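PDB 4XCV: NADP-dependent 2-hydroxyacid dehydrogenase from Rhizobium etli, which probably catalyses the NADPH-dependent interconversion of 2-oxo acids and D-2-hydroxy acids, with the nicotinamide cofactor held by a Rossmann-type domain. Local coordinates for residues Lys68-Gly73 / Ala84-Ile89; Ala139-Gly144 / Thr194-Gly199. One frame throughout, in Å; residues are numbered along the deposited sequence. Where two conformers were deposited one is given.

Interaction 1 (Lys68-Gly73 / Ala84-Ile89); sequences KVIFSG and AGLPDI
I70 of strand 69-72 packs against L86, P87 and I89 in an apolar contact without hydrogen bonds between the two segments. It lies in the five-stranded parallel sheet of an alpha/beta domain with strand order 2-1-3-4-5, consistent with the flavodoxin-like substrate-binding domain of D-2-hydroxyacid dehydrogenases. Here the 84-89 loop, which follows helix 78-81, returns to the sheet to start edge strand 91-92. The touching parts run 123° apart, and they come close as backbones only near V69 and I89, whose CA atoms are 5.9 Å apart. Just beyond I89, P90 and V92 take up backbone hydrogen bonds with I70, and there the sheet pairing begins.

The side chain of I70 reaches out from the strand with CG1 beside its backbone N (chi1 -68°), and its CD1 methyl enters the bend of the loop. I70 CD1 lies 4.0 Å from L86 CD1 and 4.1 Å from P87 CG. L86 sets off neither at the strand nor away from it, and its end then turns in, so that CD1 does the touching. F61 packs on I70, L86 and P87, and so brings helix 60-63 into this apolar cluster.

D88 is the centre of an inverse gamma turn, closed by a weak bond from I89 N to P87 O, 3.0 Å long. P87 O also accepts from R316. The turn delivers I89 to the start of the strand, where its CB rests 3.5 Å from K68 O. The K68 side chain leaves the other way, to a salt bridge with E49. In I89, CG1 sits between the backbone N and the carbonyl carbon (chi1 55°); the chain crosses I70 at about a right angle, bringing I89 CD1 to 3.8 Å from I70 CG1.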
loop_
_atom_site.group_PDB
_atom_site.type_symbol
_atom_site.label_atom_id
_atom_site.label_comp_id
_atom_site.label_asym_id
_atom_site.label_seq_id
_atom_site.Cartn_x
_atom_site.Cartn_y
_atom_site.Cartn_z
ATOM N N LYS A 68 0.315 41.161 -12.766
ATOM C CA LYS A 68 0.971 41.120 -11.453
ATOM C C LYS A 68 1.416 39.714 -11.051
ATOM O O LYS A 68 2.410 39.597 -10.328
ATOM C CB LYS A 68 0.025 41.690 -10.399
ATOM C CG LYS A 68 -0.397 43.122 -10.693
ATOM C CD LYS A 68 -1.202 43.661 -9.536
ATOM C CE LYS A 68 -1.470 45.151 -9.617
ATOM N NZ LYS A 68 -2.635 45.408 -10.479
ATOM N N VAL A 69 0.658 38.675 -11.421
ATOM C CA VAL A 69 0.955 37.313 -11.001
ATOM C C VAL A 69 0.567 36.394 -12.137
ATOM O O VAL A 69 -0.497 36.561 -12.751
ATOM C CB VAL A 69 0.189 36.871 -9.720
ATOM C CG1 VAL A 69 0.735 35.513 -9.261
ATOM C CG2 VAL A 69 0.296 37.924 -8.615
ATOM N N ILE A 70 1.417 35.401 -12.386
ATOM C CA ILE A 70 1.088 34.276 -13.246
ATOM C C ILE A 70 0.853 33.014 -12.401
ATOM O O ILE A 70 1.686 32.689 -11.535
ATOM C CB ILE A 70 2.219 34.002 -14.274
ATOM C CG1 ILE A 70 2.289 35.150 -15.278
ATOM C CG2 ILE A 70 2.061 32.665 -14.972
ATOM C CD1 ILE A 70 3.601 35.218 -15.995
ATOM N N PHE A 71 -0.244 32.320 -12.688
ATOM C CA PHE A 71 -0.560 31.058 -12.073
ATOM C C PHE A 71 -0.410 29.962 -13.078
ATOM O O PHE A 71 -1.024 29.982 -14.148
ATOM C CB PHE A 71 -1.974 31.066 -11.494
ATOM C CG PHE A 71 -2.162 32.059 -10.386
ATOM C CD1 PHE A 71 -1.855 31.681 -9.094
ATOM C CD2 PHE A 71 -2.593 33.347 -10.615
ATOM C CE1 PHE A 71 -1.999 32.565 -8.041
ATOM C CE2 PHE A 71 -2.759 34.245 -9.566
ATOM C CZ PHE A 71 -2.469 33.843 -8.272
ATOM N N SER A 72 0.443 28.986 -12.769
ATOM C CA SER A 72 0.506 27.783 -13.583
ATOM C C SER A 72 -0.774 26.980 -13.461
ATOM O O SER A 72 -1.337 26.825 -12.381
ATOM C CB SER A 72 1.698 26.917 -13.139
ATOM O OG SER A 72 1.762 25.797 -14.009
ATOM N N GLY A 73 -1.250 26.451 -14.585
ATOM C CA GLY A 73 -2.367 25.537 -14.585
ATOM C C GLY A 73 -2.037 24.123 -14.227
ATOM O O GLY A 73 -2.914 23.262 -14.122
ATOM N N ALA A 84 10.015 33.212 -24.160
ATOM C CA ALA A 84 10.515 34.552 -24.426
ATOM C C ALA A 84 9.528 35.600 -23.958
ATOM O O ALA A 84 8.319 35.470 -24.151
ATOM C CB ALA A 84 10.804 34.732 -25.907
ATOM N N GLY A 85 10.061 36.638 -23.328
ATOM C CA GLY A 85 9.251 37.754 -22.870
ATOM C C GLY A 85 8.445 37.420 -21.624
ATOM O O GLY A 85 7.472 38.105 -21.328
ATOM N N LEU A 86 8.845 36.378 -20.894
ATOM C CA LEU A 86 8.198 36.035 -19.632
ATOM C C LEU A 86 8.501 37.171 -18.660
ATOM O O LEU A 86 9.667 37.447 -18.387
ATOM C CB LEU A 86 8.754 34.706 -19.097
ATOM C CG LEU A 86 8.168 34.096 -17.817
ATOM C CD1 LEU A 86 6.722 33.695 -17.992
ATOM C CD2 LEU A 86 9.005 32.875 -17.435
ATOM N N PRO A 87 7.459 37.829 -18.117
ATOM C CA PRO A 87 7.730 38.986 -17.262
ATOM C C PRO A 87 8.298 38.615 -15.891
ATOM O O PRO A 87 8.156 37.473 -15.448
ATOM C CB PRO A 87 6.358 39.654 -17.121
ATOM C CG PRO A 87 5.358 38.594 -17.436
ATOM C CD PRO A 87 6.028 37.713 -18.447
ATOM N N ASP A 88 8.947 39.586 -15.254
ATOM C CA ASP A 88 9.624 39.369 -13.979
ATOM C C ASP A 88 8.608 39.641 -12.886
ATOM O O ASP A 88 8.626 40.668 -12.225
ATOM C CB ASP A 88 10.829 40.311 -13.871
ATOM C CG ASP A 88 11.636 40.111 -12.606
ATOM O OD1 ASP A 88 11.379 39.157 -11.820
ATOM O OD2 ASP A 88 12.575 40.914 -12.407
ATOM N N ILE A 89 7.661 38.722 -12.787
ATOM C CA ILE A 89 6.615 38.749 -11.791
ATOM C C ILE A 89 6.501 37.334 -11.221
ATOM O O ILE A 89 6.975 36.373 -11.835
ATOM C CB ILE A 89 5.241 39.161 -12.375
ATOM C CG1 ILE A 89 4.819 38.262 -13.557
ATOM C CG2 ILE A 89 5.249 40.625 -12.828
ATOM C CD1 ILE A 89 3.423 38.565 -14.076
#

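Interaction 2 (Ala139-Gly144 / Thr194-Gly199); sequences AEVTVG and TDILVG
D195 turns its carboxylate back to the start of strand 142-146, where OD2 accepts T142 N at 2.9 Å in a nearly straight bond (178°) through its anti lone pair. With CG beside its own backbone N (chi1 -61°), D195 can do this while its amide, like that of I196, donates to T142 O. OD2 also takes a water that bridges to E140 O, and a salt bridge from R220. Replacing D195 by alanine would probably leave T142 N without its acceptor and R220 without this countercharge.

Beyond these bonds the strands pair in parallel: G144 N donates to I196 O, and V198 N to G144 O. Bare G144 lets T194 lie close, its CG2 3.6 Å from G144 N, while T194 OG1 hydrogen-bonds to F190 O; a beta carbon on G144 would run into that hydroxyl. V143 and I196 share one face of the sheet. V143 CG1, anti to its backbone N (chi1 -175°), meets V198 CG2 at 3.6 Å, and V141 CG1 lies 3.9 Å from I196 CD1.

These are central strands of the Rossmann-type cofactor domain. Strand 165-169 flanks 142-146 and strand 229-232 flanks 196-199, while helix 100-116 packs on V141, I196 and V198.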
loop_
_atom_site.group_PDB
_atom_site.type_symbol
_atom_site.label_atom_id
_atom_site.label_comp_id
_atom_site.label_asym_id
_atom_site.label_seq_id
_atom_site.Cartn_x
_atom_site.Cartn_y
_atom_site.Cartn_z
ATOM N N ALA A 139 11.203 -3.416 6.489
ATOM C CA ALA A 139 12.410 -2.881 7.155
ATOM C C ALA A 139 13.724 -3.346 6.552
ATOM O O ALA A 139 14.763 -2.706 6.746
ATOM C CB ALA A 139 12.365 -3.189 8.634
ATOM N N GLU A 140 13.694 -4.432 5.806
ATOM C CA GLU A 140 14.896 -4.940 5.159
ATOM C C GLU A 140 15.204 -4.255 3.841
ATOM O O GLU A 140 16.235 -4.514 3.237
ATOM C CB GLU A 140 14.786 -6.464 4.942
ATOM C CG GLU A 140 14.796 -7.261 6.238
ATOM C CD GLU A 140 16.018 -7.002 7.077
ATOM O OE1 GLU A 140 17.124 -6.951 6.506
ATOM O OE2 GLU A 140 15.888 -6.817 8.314
ATOM N N VAL A 141 14.317 -3.380 3.367
ATOM C CA VAL A 141 14.402 -2.780 2.052
ATOM C C VAL A 141 14.523 -1.268 2.207
ATOM O O VAL A 141 13.781 -0.641 3.000
ATOM C CB VAL A 141 13.152 -3.145 1.233
ATOM C CG1 VAL A 141 13.118 -2.369 -0.078
ATOM C CG2 VAL A 141 13.117 -4.641 1.013
ATOM N N THR A 142 15.458 -0.676 1.492
ATOM C CA THR A 142 15.606 0.787 1.522
ATOM C C THR A 142 14.975 1.415 0.301
ATOM O O THR A 142 15.321 1.126 -0.857
ATOM C CB THR A 142 17.063 1.192 1.564
ATOM O OG1 THR A 142 17.643 0.690 2.786
ATOM C CG2 THR A 142 17.278 2.712 1.516
ATOM N N VAL A 143 14.006 2.274 0.578
ATOM C CA VAL A 143 13.424 3.152 -0.445
ATOM C C VAL A 143 14.171 4.482 -0.436
ATOM O O VAL A 143 14.292 5.141 0.613
ATOM C CB VAL A 143 11.918 3.392 -0.211
ATOM C CG1 VAL A 143 11.372 4.209 -1.364
ATOM C CG2 VAL A 143 11.163 2.078 -0.080
ATOM N N GLY A 144 14.741 4.835 -1.599
ATOM C CA GLY A 144 15.425 6.100 -1.797
ATOM C C GLY A 144 14.537 7.056 -2.550
ATOM O O GLY A 144 14.244 6.825 -3.730
ATOM N N THR A 194 20.257 2.318 -2.259
ATOM C CA THR A 194 18.833 2.289 -2.617
ATOM C C THR A 194 18.431 0.970 -3.304
ATOM O O THR A 194 19.023 0.597 -4.304
ATOM C CB THR A 194 18.493 3.477 -3.520
ATOM O OG1 THR A 194 18.722 4.682 -2.798
ATOM C CG2 THR A 194 17.067 3.450 -3.949
ATOM N N ASP A 195 17.414 0.330 -2.740
ATOM C CA ASP A 195 16.766 -0.857 -3.341
ATOM C C ASP A 195 15.581 -0.472 -4.250
ATOM O O ASP A 195 15.379 -1.088 -5.284
ATOM C CB ASP A 195 16.279 -1.790 -2.253
ATOM C CG ASP A 195 17.391 -2.300 -1.379
ATOM O OD1 ASP A 195 18.397 -2.854 -1.914
ATOM O OD2 ASP A 195 17.252 -2.185 -0.130
ATOM N N ILE A 196 14.759 0.462 -3.790
ATOM C CA ILE A 196 13.639 0.979 -4.592
ATOM C C ILE A 196 13.813 2.484 -4.715
ATOM O O ILE A 196 13.786 3.196 -3.724
ATOM C CB ILE A 196 12.261 0.647 -3.934
ATOM C CG1 ILE A 196 12.081 -0.850 -3.642
ATOM C CG2 ILE A 196 11.152 1.246 -4.790
ATOM C CD1 ILE A 196 10.752 -1.137 -2.962
ATOM N N LEU A 197 14.045 2.942 -5.948
ATOM C CA LEU A 197 14.199 4.362 -6.217
ATOM C C LEU A 197 12.810 4.931 -6.491
ATOM O O LEU A 197 12.138 4.418 -7.381
ATOM C CB LEU A 197 15.110 4.567 -7.422
ATOM C CG LEU A 197 15.485 6.010 -7.817
ATOM C CD1 LEU A 197 16.630 5.938 -8.847
ATOM C CD2 LEU A 197 14.313 6.868 -8.324
ATOM N N VAL A 198 12.402 5.971 -5.757
ATOM C CA VAL A 198 11.151 6.694 -6.010
ATOM C C VAL A 198 11.458 8.097 -6.525
ATOM O O VAL A 198 12.011 8.906 -5.802
ATOM C CB VAL A 198 10.270 6.730 -4.742
ATOM C CG1 VAL A 198 9.066 7.679 -4.884
ATOM C CG2 VAL A 198 9.827 5.327 -4.380
ATOM N N GLY A 199 11.058 8.344 -7.762
ATOM C CA GLY A 199 11.304 9.651 -8.413
ATOM C C GLY A 199 10.148 10.605 -8.267
ATOM O O GLY A 199 9.062 10.350 -8.810
HETATM O O HOH W 1 17.949 -4.520 1.081
#

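How the interactions relate
From the N terminus, the chain first builds the five-stranded sheet, and interaction 1 closes a short loop of ten residues that carries helix 78-81 between strand 69-72 and edge strand 91-92. Helices 100-116 and 118-126 follow, then strand 142-146 opens the seven-stranded sheet. Interaction 2 closes a much longer excursion of 49 residues, including strands 165-169 and 180-182, before strand 196-199 returns beside 142-146. The two contacts are thus in series, neither nested nor crossed. They lie on opposite sides of the chain's centre, their centres 38 Å apart, and do not touch: interaction 1 packs a loop on strand 69-72 of the first sheet, and interaction 2 pairs two neighbouring strands of the second.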